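Local coordinates for PKS_KS domain-containing protein (Photorhabdus luminescens subsp. laumondii, PDB 6SMO) that probably acts as a beta-ketoacyl-[acyl-carrier-protein] synthase of the thiolase-like superfamily and holds a bound polyketone chain in its pocket, at residues 35-39 with 40-44; 155-158 with 159-163; 310-313 with 314-318; 368-371 with 372-376; 378-381 with 382-386. One frame throughout, in Å; residues are numbered along the deposited sequence.

In the fold
Contacts 1, 4 and 5 are buried, whereas contacts 2 and 3 are partly exposed. Contact 2 lies farthest out, its centre about 31 Å from that of the chain, and contact 4 deepest, about 3 Å from it. Contacts 4 and 5 share helix 372-388: the first opens it beside the ligand, the second is its regular middle. Contact 5 also touches contact 1, Val380 and Leu384 packing on Val36 and Val44. Contact 3 has its own helix, 306-319, with a surface salt bridge whose hydrogen bonds are weak. Chemistry follows place: backbone bonds of a strand-end turn in contact 1, a carboxylate-to-backbone bond in contact 2, alanines and a ligand-facing histidine in contact 4, aliphatic side chains and paired buried carboxylates in contact 5.

Contact 1 of 5, residues 35-39 with 40-44; sequences GVVAP and TGVGV
Val36 and Gly43 are joined by the straightest hydrogen bond of this turn: Gly43 N reaches Val36 O at 3.0 Å with an angle of 166° at the hydrogen, and the donor lies nearly in line with the carbonyl bond. Further round, Ala38 N bonds to Gly41 O at 3.2 Å, but here the donor stands above the carbonyl plane, 46° out of it. The return bond, Gly41 N to Ala38 O, is weak and bent. The two halves run nearly antiparallel, and Val37 and Val42 form a single beta bridge with their CA atoms 4.5 Å apart. Pro39 and Thr40 are the corners of a type I beta turn, which closes this small hairpin-like reversal at the end of strand 29-37 and leads into helix 44-53 of the thiolase-like fold. Gly43, at the N-cap, has a positive phi, which favours glycine.

The inner side is closely packed. Ala38 CB lies 3.7 Å from Thr40 OG1, a hydroxyl placed between the backbone N and the carbonyl carbon by a chi1 of 44°. Phe47 of the following helix covers Val36, Ala38 and Thr40, while Ile377 of helix 372-388 closes over Val36 and Ala38. The other side is looser: Val37 and Val42 run alongside each other and touch through CG2 of Val37 and CG1 of Val42 at 4.2 Å. Val42 is partly exposed, as is Pro39 at the bend, although Phe99 and Met106 of helix 95-111 pack against Val37 and Val42 respectively.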
loop_
_atom_site.group_PDB
_atom_site.type_symbol
_atom_site.label_atom_id
_atom_site.label_comp_id
_atom_site.label_asym_id
_atom_site.label_seq_id
_atom_site.Cartn_x
_atom_site.Cartn_y
_atom_site.Cartn_z
ATOM N N GLY B 35 -16.667 4.425 -13.341
ATOM C CA GLY B 35 -15.722 4.729 -14.432
ATOM C C GLY B 35 -14.606 3.701 -14.465
ATOM O O GLY B 35 -14.038 3.422 -13.390
ATOM N N VAL B 36 -14.311 3.143 -15.643
ATOM C CA VAL B 36 -13.338 2.020 -15.801
ATOM C C VAL B 36 -12.547 2.194 -17.103
ATOM O O VAL B 36 -13.159 2.525 -18.139
ATOM C CB VAL B 36 -14.050 0.653 -15.737
ATOM C CG1 VAL B 36 -15.132 0.511 -16.799
ATOM C CG2 VAL B 36 -13.067 -0.504 -15.812
ATOM N N VAL B 37 -11.228 1.994 -17.020
ATOM C CA VAL B 37 -10.293 1.808 -18.169
ATOM C C VAL B 37 -9.649 0.428 -17.998
ATOM O O VAL B 37 -8.721 0.316 -17.177
ATOM C CB VAL B 37 -9.231 2.925 -18.226
ATOM C CG1 VAL B 37 -8.261 2.732 -19.384
ATOM C CG2 VAL B 37 -9.865 4.306 -18.288
ATOM N N ALA B 38 -10.145 -0.582 -18.720
ATOM C CA ALA B 38 -9.738 -2.000 -18.583
ATOM C C ALA B 38 -9.365 -2.577 -19.947
ATOM O O ALA B 38 -9.782 -2.053 -20.979
ATOM C CB ALA B 38 -10.849 -2.792 -17.938
ATOM N N PRO B 39 -8.554 -3.662 -19.992
ATOM C CA PRO B 39 -8.234 -4.344 -21.248
ATOM C C PRO B 39 -9.460 -4.950 -21.950
ATOM O O PRO B 39 -9.423 -5.079 -23.159
ATOM C CB PRO B 39 -7.266 -5.462 -20.824
ATOM C CG PRO B 39 -6.708 -4.990 -19.501
ATOM C CD PRO B 39 -7.862 -4.264 -18.843
ATOM N N THR B 40 -10.495 -5.313 -21.184
ATOM C CA THR B 40 -11.780 -5.867 -21.691
ATOM C C THR B 40 -12.596 -4.757 -22.366
ATOM O O THR B 40 -13.310 -5.070 -23.335
ATOM C CB THR B 40 -12.580 -6.552 -20.575
ATOM O OG1 THR B 40 -12.546 -5.721 -19.415
ATOM C CG2 THR B 40 -12.047 -7.927 -20.233
ATOM N N GLY B 41 -12.498 -3.517 -21.873
ATOM C CA GLY B 41 -13.167 -2.348 -22.477
ATOM C C GLY B 41 -12.890 -1.061 -21.720
ATOM O O GLY B 41 -12.760 -1.118 -20.481
ATOM N N VAL B 42 -12.804 0.058 -22.448
ATOM C CA VAL B 42 -12.688 1.442 -21.898
ATOM C C VAL B 42 -14.088 2.065 -21.906
ATOM O O VAL B 42 -14.694 2.138 -22.994
ATOM C CB VAL B 42 -11.686 2.292 -22.704
ATOM C CG1 VAL B 42 -11.481 3.664 -22.081
ATOM C CG2 VAL B 42 -10.351 1.584 -22.877
ATOM N N GLY B 43 -14.573 2.491 -20.736
ATOM C CA GLY B 43 -15.947 2.994 -20.536
ATOM C C GLY B 43 -16.879 1.885 -20.077
ATOM O O GLY B 43 -16.621 0.719 -20.423
ATOM N N VAL B 44 -17.937 2.247 -19.346
ATOM C CA VAL B 44 -18.883 1.308 -18.668
ATOM C C VAL B 44 -19.582 0.428 -19.713
ATOM O O VAL B 44 -19.671 -0.795 -19.480
ATOM C CB VAL B 44 -19.903 2.078 -17.805
ATOM C CG1 VAL B 44 -21.030 1.183 -17.312
ATOM C CG2 VAL B 44 -19.230 2.778 -16.633
#

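Contact 2 of 5, residues 155-158 with 159-163; sequences DLIK and SEDYD
Asp161 OD2 takes the backbone N-H of Lys158 in the shortest sound polar bond of this contact, 2.8 Å between Lys158 N and the carboxylate oxygen, with an angle of 148° at the hydrogen. The amide meets the carboxylate from above its plane, 37° out of it. Asp161 CG stands beside its own backbone N and anti to the carbonyl carbon, chi1 -72°, which turns the carboxylate back toward the preceding residues. OD2 thereby also comes to 3.5 Å from Lys158 CB, touching the root of the lysine side chain. In the other direction Asp161 N points at Lys158 O, but at 3.5 Å that bond is weak.

The side-chain bond and the weak backbone bond span the same two residues, i and i+3, where the loop winds into a short turn of 3-10 character. A second weak bond, Asp163 N to Glu160 O at 3.4 Å, carries the turn onward. The whole lies in the long connection between helices 134-144 and 169-178.

The other oxygen, Asp161 OD1, forms a salt bridge with Arg143, so the carboxylate ties the turn to helix 134-144 as well as to the Lys158 amide. The positive partner would probably favour the ionised form of Asp161. Ile157 is buried against Ile144, with its CG2 4.3 Å from Asp161 OD2. The chain of the Ketoacyl_synth_N domain-containing protein also borders the loop: its Asn196 packs on Ile157 and its Lys205 on Ser159, while the Lys158 side chain is exposed.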
loop_
_atom_site.group_PDB
_atom_site.type_symbol
_atom_site.label_atom_id
_atom_site.label_comp_id
_atom_site.label_asym_id
_atom_site.label_seq_id
_atom_site.Cartn_x
_atom_site.Cartn_y
_atom_site.Cartn_z
ATOM N N ASP B 155 23.304 16.132 -14.294
ATOM C CA ASP B 155 22.879 17.166 -15.281
ATOM C C ASP B 155 21.668 16.675 -16.089
ATOM O O ASP B 155 20.841 17.529 -16.464
ATOM C CB ASP B 155 24.031 17.570 -16.207
ATOM C CG ASP B 155 24.617 16.427 -17.017
ATOM O OD1 ASP B 155 24.961 15.396 -16.408
ATOM O OD2 ASP B 155 24.725 16.576 -18.252
ATOM N N LEU B 156 21.564 15.365 -16.345
ATOM C CA LEU B 156 20.504 14.768 -17.209
ATOM C C LEU B 156 19.163 14.689 -16.461
ATOM O O LEU B 156 18.137 14.494 -17.143
ATOM C CB LEU B 156 20.942 13.380 -17.691
ATOM C CG LEU B 156 21.943 13.356 -18.847
ATOM C CD1 LEU B 156 22.407 11.935 -19.127
ATOM C CD2 LEU B 156 21.352 13.970 -20.109
ATOM N N ILE B 157 19.160 14.829 -15.129
ATOM C CA ILE B 157 17.919 14.805 -14.294
ATOM C C ILE B 157 17.109 16.072 -14.603
ATOM O O ILE B 157 17.580 17.173 -14.256
ATOM C CB ILE B 157 18.235 14.685 -12.788
ATOM C CG1 ILE B 157 19.023 13.413 -12.464
ATOM C CG2 ILE B 157 16.957 14.768 -11.963
ATOM C CD1 ILE B 157 19.722 13.449 -11.125
ATOM N N LYS B 158 15.938 15.908 -15.226
ATOM C CA LYS B 158 15.020 17.017 -15.604
ATOM C C LYS B 158 14.154 17.399 -14.398
ATOM O O LYS B 158 14.056 16.591 -13.453
ATOM C CB LYS B 158 14.146 16.611 -16.795
ATOM C CG LYS B 158 14.861 16.579 -18.139
ATOM C CD LYS B 158 15.129 17.954 -18.711
ATOM C CE LYS B 158 15.850 17.914 -20.041
ATOM N NZ LYS B 158 15.963 19.263 -20.644
ATOM N N SER B 159 13.554 18.593 -14.447
ATOM C CA SER B 159 12.619 19.135 -13.425
ATOM C C SER B 159 11.334 18.297 -13.390
ATOM O O SER B 159 10.747 18.163 -12.297
ATOM C CB SER B 159 12.320 20.590 -13.693
ATOM O OG SER B 159 11.486 21.134 -12.682
ATOM N N GLU B 160 10.928 17.748 -14.541
ATOM C CA GLU B 160 9.652 17.003 -14.729
ATOM C C GLU B 160 9.743 15.606 -14.095
ATOM O O GLU B 160 8.675 15.023 -13.823
ATOM C CB GLU B 160 9.318 16.881 -16.219
ATOM C CG GLU B 160 9.156 18.214 -16.936
ATOM C CD GLU B 160 7.880 18.976 -16.615
ATOM O OE1 GLU B 160 7.699 19.362 -15.443
ATOM O OE2 GLU B 160 7.069 19.183 -17.540
ATOM N N ASP B 161 10.959 15.092 -13.869
ATOM C CA ASP B 161 11.226 13.697 -13.416
ATOM C C ASP B 161 10.725 13.474 -11.981
ATOM O O ASP B 161 10.407 12.313 -11.656
ATOM C CB ASP B 161 12.715 13.353 -13.506
ATOM C CG ASP B 161 13.231 13.174 -14.923
ATOM O OD1 ASP B 161 12.458 12.689 -15.775
ATOM O OD2 ASP B 161 14.404 13.518 -15.165
ATOM N N TYR B 162 10.672 14.525 -11.156
ATOM C CA TYR B 162 10.288 14.454 -9.719
ATOM C C TYR B 162 8.823 14.014 -9.575
ATOM O O TYR B 162 8.491 13.390 -8.546
ATOM C CB TYR B 162 10.523 15.797 -9.023
ATOM C CG TYR B 162 10.342 15.757 -7.526
ATOM C CD1 TYR B 162 11.327 15.235 -6.702
ATOM C CD2 TYR B 162 9.182 16.228 -6.930
ATOM C CE1 TYR B 162 11.168 15.187 -5.327
ATOM C CE2 TYR B 162 9.008 16.189 -5.555
ATOM C CZ TYR B 162 10.005 15.667 -4.750
ATOM O OH TYR B 162 9.843 15.624 -3.396
ATOM N N ASP B 163 7.984 14.325 -10.570
ATOM C CA ASP B 163 6.529 14.009 -10.586
ATOM C C ASP B 163 6.318 12.491 -10.678
ATOM O O ASP B 163 5.259 12.023 -10.213
ATOM C CB ASP B 163 5.816 14.734 -11.732
ATOM C CG ASP B 163 5.882 16.251 -11.650
ATOM O OD1 ASP B 163 5.961 16.778 -10.521
ATOM O OD2 ASP B 163 5.856 16.895 -12.718
#

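Contact 3 of 5, residues 310-313 with 314-318; sequences RCID and MALKD
Met314 N bonds to Arg310 O at 3.0 Å, the first of four backbone bonds that follow the i to i+4 pattern of an alpha helix. Lys317 N reaches Asp313 O at 3.2 Å, with an angle of 159° at the hydrogen; Ala315 and Leu316 bond in the same way to Cys311 and Ile312.

On the surface of this turn Asp313 and Lys317 form a salt bridge, with Asp313 OD1 3.2 Å from Lys317 NZ. The second oxygen, Asp313 OD2, is 3.4 Å from Lys317 NZ, so the ammonium faces both oxygens, yet each hydrogen bond is weak. The lysine chain bends at chi2 (79°), which brings NZ back toward the two oxygens of Asp313, somewhat out of the carboxylate plane. Its CD passes 3.4 Å from Asp313 O on the way.

Packing completes the two flanks. Ile312 CG2 meets Leu316 CD1 at 4.0 Å, the two side chains projecting together from one face of the helix. Arg310 and Met314 are likewise alongside each other, and the Met314 methyl CE approaches Arg310 NH1 obliquely at 4.2 Å.

Helix 306-319 lies against the central sheet: Cys311 and Met314 touch Val292 of strand 284-293, Ala315 rests on Val434 and Val436 of strand 431-438, and Ile312 reaches Leu422 and Leu424 of strand 420-427.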
loop_
_atom_site.group_PDB
_atom_site.type_symbol
_atom_site.label_atom_id
_atom_site.label_comp_id
_atom_site.label_asym_id
_atom_site.label_seq_id
_atom_site.Cartn_x
_atom_site.Cartn_y
_atom_site.Cartn_z
ATOM N N ARG B 310 -11.624 -15.488 8.216
ATOM C CA ARG B 310 -11.848 -14.571 9.369
ATOM C C ARG B 310 -12.195 -13.172 8.842
ATOM O O ARG B 310 -13.047 -12.509 9.462
ATOM C CB ARG B 310 -10.624 -14.526 10.291
ATOM C CG ARG B 310 -10.957 -14.147 11.728
ATOM C CD ARG B 310 -9.759 -14.130 12.660
ATOM N NE ARG B 310 -9.216 -12.788 12.852
ATOM C CZ ARG B 310 -8.193 -12.259 12.181
ATOM N NH1 ARG B 310 -7.798 -11.026 12.456
ATOM N NH2 ARG B 310 -7.562 -12.949 11.244
ATOM N N CYS B 311 -11.562 -12.753 7.740
ATOM C CA CYS B 311 -11.766 -11.432 7.079
ATOM C C CYS B 311 -13.193 -11.336 6.521
ATOM O O CYS B 311 -13.811 -10.266 6.679
ATOM C CB CYS B 311 -10.753 -11.211 5.961
ATOM S SG CYS B 311 -10.648 -9.485 5.422
ATOM N N ILE B 312 -13.684 -12.411 5.893
ATOM C CA ILE B 312 -15.076 -12.522 5.357
ATOM C C ILE B 312 -16.062 -12.397 6.527
ATOM O O ILE B 312 -17.076 -11.690 6.370
ATOM C CB ILE B 312 -15.281 -13.841 4.580
ATOM C CG1 ILE B 312 -14.412 -13.911 3.321
ATOM C CG2 ILE B 312 -16.750 -14.050 4.245
ATOM C CD1 ILE B 312 -14.175 -15.316 2.814
ATOM N N ASP B 313 -15.765 -13.067 7.646
ATOM C CA ASP B 313 -16.625 -13.121 8.860
ATOM C C ASP B 313 -16.754 -11.715 9.461
ATOM O O ASP B 313 -17.885 -11.336 9.825
ATOM C CB ASP B 313 -16.070 -14.112 9.887
ATOM C CG ASP B 313 -17.047 -14.448 11.002
ATOM O OD1 ASP B 313 -18.169 -14.888 10.683
ATOM O OD2 ASP B 313 -16.679 -14.260 12.179
ATOM N N MET B 314 -15.643 -10.976 9.558
ATOM C CA MET B 314 -15.591 -9.624 10.181
ATOM C C MET B 314 -16.259 -8.595 9.260
ATOM O O MET B 314 -16.836 -7.628 9.793
ATOM C CB MET B 314 -14.150 -9.197 10.477
ATOM C CG MET B 314 -13.534 -9.939 11.651
ATOM S SD MET B 314 -12.281 -8.970 12.528
ATOM C CE MET B 314 -11.058 -8.761 11.237
ATOM N N ALA B 315 -16.185 -8.795 7.940
ATOM C CA ALA B 315 -16.828 -7.938 6.916
ATOM C C ALA B 315 -18.356 -8.043 7.028
ATOM O O ALA B 315 -19.032 -7.011 6.849
ATOM C CB ALA B 315 -16.349 -8.325 5.538
ATOM N N LEU B 316 -18.874 -9.244 7.312
ATOM C CA LEU B 316 -20.333 -9.519 7.448
ATOM C C LEU B 316 -20.853 -8.938 8.769
ATOM O O LEU B 316 -21.978 -8.401 8.764
ATOM C CB LEU B 316 -20.577 -11.028 7.362
ATOM C CG LEU B 316 -20.488 -11.624 5.958
ATOM C CD1 LEU B 316 -20.258 -13.126 6.013
ATOM C CD2 LEU B 316 -21.739 -11.306 5.151
ATOM N N LYS B 317 -20.074 -9.048 9.852
ATOM C CA LYS B 317 -20.380 -8.432 11.175
ATOM C C LYS B 317 -20.387 -6.904 11.037
ATOM O O LYS B 317 -21.232 -6.260 11.689
ATOM C CB LYS B 317 -19.369 -8.864 12.245
ATOM C CG LYS B 317 -19.856 -9.940 13.208
ATOM C CD LYS B 317 -19.812 -11.343 12.642
ATOM C CE LYS B 317 -20.232 -12.392 13.650
ATOM N NZ LYS B 317 -19.902 -13.760 13.186
ATOM N N ASP B 318 -19.480 -6.358 10.222
ATOM C CA ASP B 318 -19.337 -4.899 9.962
ATOM C C ASP B 318 -20.567 -4.390 9.200
ATOM O O ASP B 318 -21.034 -3.276 9.510
ATOM C CB ASP B 318 -18.049 -4.602 9.191
ATOM C CG ASP B 318 -17.742 -3.120 9.080
ATOM O OD1 ASP B 318 -17.474 -2.499 10.126
ATOM O OD2 ASP B 318 -17.796 -2.595 7.951
#

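Contact 4 of 5, residues 368-371 with 372-376; sequences GHAL and AAANA. With LKZ (3,5,7,9,11-pentakis(oxidanylidene)dodecanal), chain H.
The His369 ring meets the Ala374 methyl and the aldehyde end of the bound polyketone, both obliquely. Ala374 CB is 3.8 Å from His369 ring atom ND1, and ligand atom O19 is 2.9 Å from His369 NE2. The imidazole swings away from the backbone N, chi1 -160°, and this places its NE2 beside the ligand. Two more rings bound it, Phe258 edge-to-face and His332 with its plane at about 80°. Leu371 supplies a second wall: its CD2 branch comes within 3.2 Å of the same ligand oxygen, O19.

These two residues belong to the ligand pocket, which also includes Cys191. The layout is consistent with the Cys-His-His active site of ketosynthases, with the histidine loop leading straight into helix 372-388. Leu371 has a positive phi at this junction, and the first turn is held by weak bonds: Ala373 N to Ala370 O at 3.0 Å, with an angle of 128° at the hydrogen, and Ala374 N to Leu371 O at 3.3 Å.

Small side chains let the loop sit close on the helix start. Ala370 CB touches Ala373 CB at 3.7 Å and Ala374 CB at 4.3 Å. Asn375 hydrogen-bonds through ND2 to Cys191 O and through OD1 to Ser425 OG, linking the helix to the cysteine's backbone and to strand 420-427.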
loop_
_atom_site.group_PDB
_atom_site.type_symbol
_atom_site.label_atom_id
_atom_site.label_comp_id
_atom_site.label_asym_id
_atom_site.label_seq_id
_atom_site.Cartn_x
_atom_site.Cartn_y
_atom_site.Cartn_z
ATOM N N GLY B 368 -6.898 -10.149 -16.891
ATOM C CA GLY B 368 -5.570 -10.373 -16.289
ATOM C C GLY B 368 -5.483 -9.681 -14.941
ATOM O O GLY B 368 -6.544 -9.272 -14.427
ATOM N N HIS B 369 -4.268 -9.547 -14.406
ATOM C CA HIS B 369 -4.046 -8.985 -13.049
ATOM C C HIS B 369 -3.432 -7.584 -13.118
ATOM O O HIS B 369 -2.280 -7.463 -13.513
ATOM C CB HIS B 369 -3.213 -9.972 -12.218
ATOM C CG HIS B 369 -3.312 -9.771 -10.743
ATOM N ND1 HIS B 369 -3.925 -8.684 -10.190
ATOM C CD2 HIS B 369 -2.850 -10.497 -9.712
ATOM C CE1 HIS B 369 -3.850 -8.752 -8.885
ATOM N NE2 HIS B 369 -3.204 -9.852 -8.571
ATOM N N ALA B 370 -4.186 -6.585 -12.664
ATOM C CA ALA B 370 -3.778 -5.162 -12.657
ATOM C C ALA B 370 -3.382 -4.745 -11.240
ATOM O O ALA B 370 -3.420 -3.557 -10.961
ATOM C CB ALA B 370 -4.882 -4.302 -13.210
ATOM N N LEU B 371 -3.075 -5.720 -10.387
ATOM C CA LEU B 371 -2.632 -5.506 -8.985
ATOM C C LEU B 371 -3.720 -4.763 -8.213
ATOM O O LEU B 371 -4.802 -5.322 -8.064
ATOM C CB LEU B 371 -1.276 -4.794 -8.927
ATOM C CG LEU B 371 -0.253 -5.194 -9.989
ATOM C CD1 LEU B 371 1.078 -4.520 -9.732
ATOM C CD2 LEU B 371 -0.074 -6.699 -10.055
ATOM N N ALA B 372 -3.405 -3.574 -7.701
ATOM C CA ALA B 372 -4.365 -2.745 -6.940
ATOM C C ALA B 372 -5.556 -2.387 -7.830
ATOM O O ALA B 372 -6.691 -2.477 -7.356
ATOM C CB ALA B 372 -3.673 -1.497 -6.472
ATOM N N ALA B 373 -5.300 -2.080 -9.103
ATOM C CA ALA B 373 -6.357 -1.691 -10.061
ATOM C C ALA B 373 -7.391 -2.809 -10.262
ATOM O O ALA B 373 -8.547 -2.475 -10.502
ATOM C CB ALA B 373 -5.746 -1.223 -11.354
ATOM N N ALA B 374 -6.979 -4.077 -10.187
ATOM C CA ALA B 374 -7.868 -5.246 -10.378
ATOM C C ALA B 374 -9.010 -5.227 -9.362
ATOM O O ALA B 374 -10.113 -5.576 -9.748
ATOM C CB ALA B 374 -7.070 -6.514 -10.245
ATOM N N ASN B 375 -8.749 -4.837 -8.116
ATOM C CA ASN B 375 -9.819 -4.779 -7.087
ATOM C C ASN B 375 -10.913 -3.800 -7.510
ATOM O O ASN B 375 -12.075 -4.162 -7.406
ATOM C CB ASN B 375 -9.285 -4.302 -5.740
ATOM C CG ASN B 375 -8.161 -5.161 -5.223
ATOM O OD1 ASN B 375 -8.124 -6.354 -5.489
ATOM N ND2 ASN B 375 -7.254 -4.566 -4.475
ATOM N N ALA B 376 -10.517 -2.618 -7.975
ATOM C CA ALA B 376 -11.404 -1.505 -8.389
ATOM C C ALA B 376 -12.187 -1.895 -9.649
ATOM O O ALA B 376 -13.412 -1.672 -9.667
ATOM C CB ALA B 376 -10.593 -0.253 -8.611
HETATM C C4 LKZ H . 7.371 -4.880 -8.228
HETATM C C5 LKZ H . 6.864 -4.351 -6.910
HETATM C C6 LKZ H . 5.407 -3.880 -6.856
HETATM C C7 LKZ H . 4.613 -4.850 -6.009
HETATM C C8 LKZ H . 3.135 -4.568 -5.713
HETATM C C10 LKZ H . 0.076 -8.793 -5.359
HETATM C C22 LKZ H . 8.143 -3.767 -8.908
HETATM C C11 LKZ H . -0.730 -8.159 -6.464
HETATM O O19 LKZ H . -0.794 -8.635 -7.583
HETATM C C3 LKZ H . 0.859 -7.632 -4.776
HETATM O O23 LKZ H . 0.813 -7.394 -3.582
HETATM C C2 LKZ H . 1.586 -6.708 -5.762
HETATM C C9 LKZ H . 2.576 -5.812 -5.016
HETATM O O20 LKZ H . 2.991 -6.117 -3.915
HETATM O O21 LKZ H . 5.138 -5.868 -5.615
HETATM O O22 LKZ H . 7.612 -4.287 -5.948
HETATM O O24 LKZ H . 9.359 -3.669 -8.824
HETATM C C23 LKZ H . 7.314 -2.780 -9.706
#

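Contact 5 of 5, residues 378-381 with 382-386; sequences ESVA and LCLEI
Leu382 and Glu378 open the series of backbone hydrogen bonds, with Leu382 N 2.8 Å from Glu378 O. Glu385 N to Ala381 O follows closely at 2.9 Å, while Cys383 N to Ser379 O and Leu384 N to Val380 O are longer, each at 3.2 Å. All four span i to i+4. In the cysteine bond the donor stands 38° out of the carbonyl plane, whereas for Leu384 and Glu385 the tilt is 20°.

Among apolar contacts, Val380 and Leu384 extend in company from the same flank of the helix, with Val380 CG1 4.2 Å from Leu384 CD1. Phe47 of helix 44-53 packs on Leu384 and on the neighbouring Ala381, and Val36 of strand 29-37 packs on Val380. On another flank Leu382 and Cys383 meet Met437 of strand 431-438.

The polar side chains find their partners beyond this turn. Glu378 forms a salt bridge with Lys364, and Ser379 OG bonds back to Asn375 O one turn earlier. Glu385 OE2 takes hydrogen bonds from His392 N and Asn361 ND2. Buried carboxylates are thus satisfied by neighbours.

Covered by helix 44-53 and strand 29-37 on the side of Val380 and Leu384, and by strands 420-427 and 431-438 on the side of Leu382, this is the middle of a buried alpha helix, consistent with the helical layer between two sheet layers in the thiolase-like fold.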
loop_
_atom_site.group_PDB
_atom_site.type_symbol
_atom_site.label_atom_id
_atom_site.label_comp_id
_atom_site.label_asym_id
_atom_site.label_seq_id
_atom_site.Cartn_x
_atom_site.Cartn_y
_atom_site.Cartn_z
ATOM N N GLU B 378 -12.839 -4.925 -10.822
ATOM C CA GLU B 378 -13.758 -6.018 -10.398
ATOM C C GLU B 378 -14.901 -5.439 -9.555
ATOM O O GLU B 378 -16.017 -5.983 -9.635
ATOM C CB GLU B 378 -13.002 -7.092 -9.614
ATOM C CG GLU B 378 -12.125 -7.977 -10.478
ATOM C CD GLU B 378 -11.095 -8.791 -9.713
ATOM O OE1 GLU B 378 -11.433 -9.307 -8.628
ATOM O OE2 GLU B 378 -9.951 -8.905 -10.203
ATOM N N SER B 379 -14.626 -4.392 -8.768
ATOM C CA SER B 379 -15.624 -3.654 -7.947
ATOM C C SER B 379 -16.601 -2.897 -8.857
ATOM O O SER B 379 -17.794 -2.830 -8.504
ATOM C CB SER B 379 -14.961 -2.725 -6.957
ATOM O OG SER B 379 -14.503 -3.441 -5.819
ATOM N N VAL B 380 -16.114 -2.343 -9.975
ATOM C CA VAL B 380 -16.957 -1.686 -11.020
ATOM C C VAL B 380 -17.834 -2.760 -11.676
ATOM O O VAL B 380 -19.049 -2.522 -11.821
ATOM C CB VAL B 380 -16.106 -0.930 -12.062
ATOM C CG1 VAL B 380 -16.912 -0.549 -13.295
ATOM C CG2 VAL B 380 -15.447 0.304 -11.462
ATOM N N ALA B 381 -17.230 -3.892 -12.056
ATOM C CA ALA B 381 -17.903 -5.059 -12.676
ATOM C C ALA B 381 -18.964 -5.618 -11.721
ATOM O O ALA B 381 -20.063 -5.965 -12.195
ATOM C CB ALA B 381 -16.883 -6.111 -13.037
ATOM N N LEU B 382 -18.637 -5.697 -10.427
ATOM C CA LEU B 382 -19.528 -6.206 -9.350
ATOM C C LEU B 382 -20.788 -5.334 -9.262
ATOM O O LEU B 382 -21.890 -5.904 -9.127
ATOM C CB LEU B 382 -18.757 -6.210 -8.026
ATOM C CG LEU B 382 -19.571 -6.541 -6.775
ATOM C CD1 LEU B 382 -20.330 -7.848 -6.938
ATOM C CD2 LEU B 382 -18.671 -6.610 -5.552
ATOM N N CYS B 383 -20.627 -4.009 -9.325
ATOM C CA CYS B 383 -21.733 -3.013 -9.255
ATOM C C CYS B 383 -22.665 -3.185 -10.462
ATOM O O CYS B 383 -23.893 -3.126 -10.263
ATOM C CB CYS B 383 -21.191 -1.591 -9.184
ATOM S SG CYS B 383 -20.320 -1.240 -7.632
ATOM N N LEU B 384 -22.100 -3.405 -11.655
ATOM C CA LEU B 384 -22.853 -3.635 -12.919
ATOM C C LEU B 384 -23.595 -4.976 -12.850
ATOM O O LEU B 384 -24.731 -5.044 -13.363
ATOM C CB LEU B 384 -21.879 -3.605 -14.102
ATOM C CG LEU B 384 -21.275 -2.239 -14.424
ATOM C CD1 LEU B 384 -20.053 -2.381 -15.319
ATOM C CD2 LEU B 384 -22.307 -1.326 -15.068
ATOM N N GLU B 385 -22.975 -5.997 -12.247
ATOM C CA GLU B 385 -23.546 -7.366 -12.099
ATOM C C GLU B 385 -24.818 -7.311 -11.243
ATOM O O GLU B 385 -25.821 -7.932 -11.645
ATOM C CB GLU B 385 -22.522 -8.322 -11.482
ATOM C CG GLU B 385 -21.535 -8.889 -12.484
ATOM C CD GLU B 385 -20.473 -9.782 -11.870
ATOM O OE1 GLU B 385 -19.751 -9.307 -10.973
ATOM O OE2 GLU B 385 -20.374 -10.955 -12.279
ATOM N N ILE B 386 -24.770 -6.601 -10.109
ATOM C CA ILE B 386 -25.909 -6.457 -9.150
ATOM C C ILE B 386 -27.029 -5.653 -9.823
ATOM O O ILE B 386 -28.203 -6.052 -9.684
ATOM C CB ILE B 386 -25.442 -5.815 -7.827
ATOM C CG1 ILE B 386 -24.513 -6.755 -7.050
ATOM C CG2 ILE B 386 -26.630 -5.375 -6.982
ATOM C CD1 ILE B 386 -23.717 -6.079 -5.959
#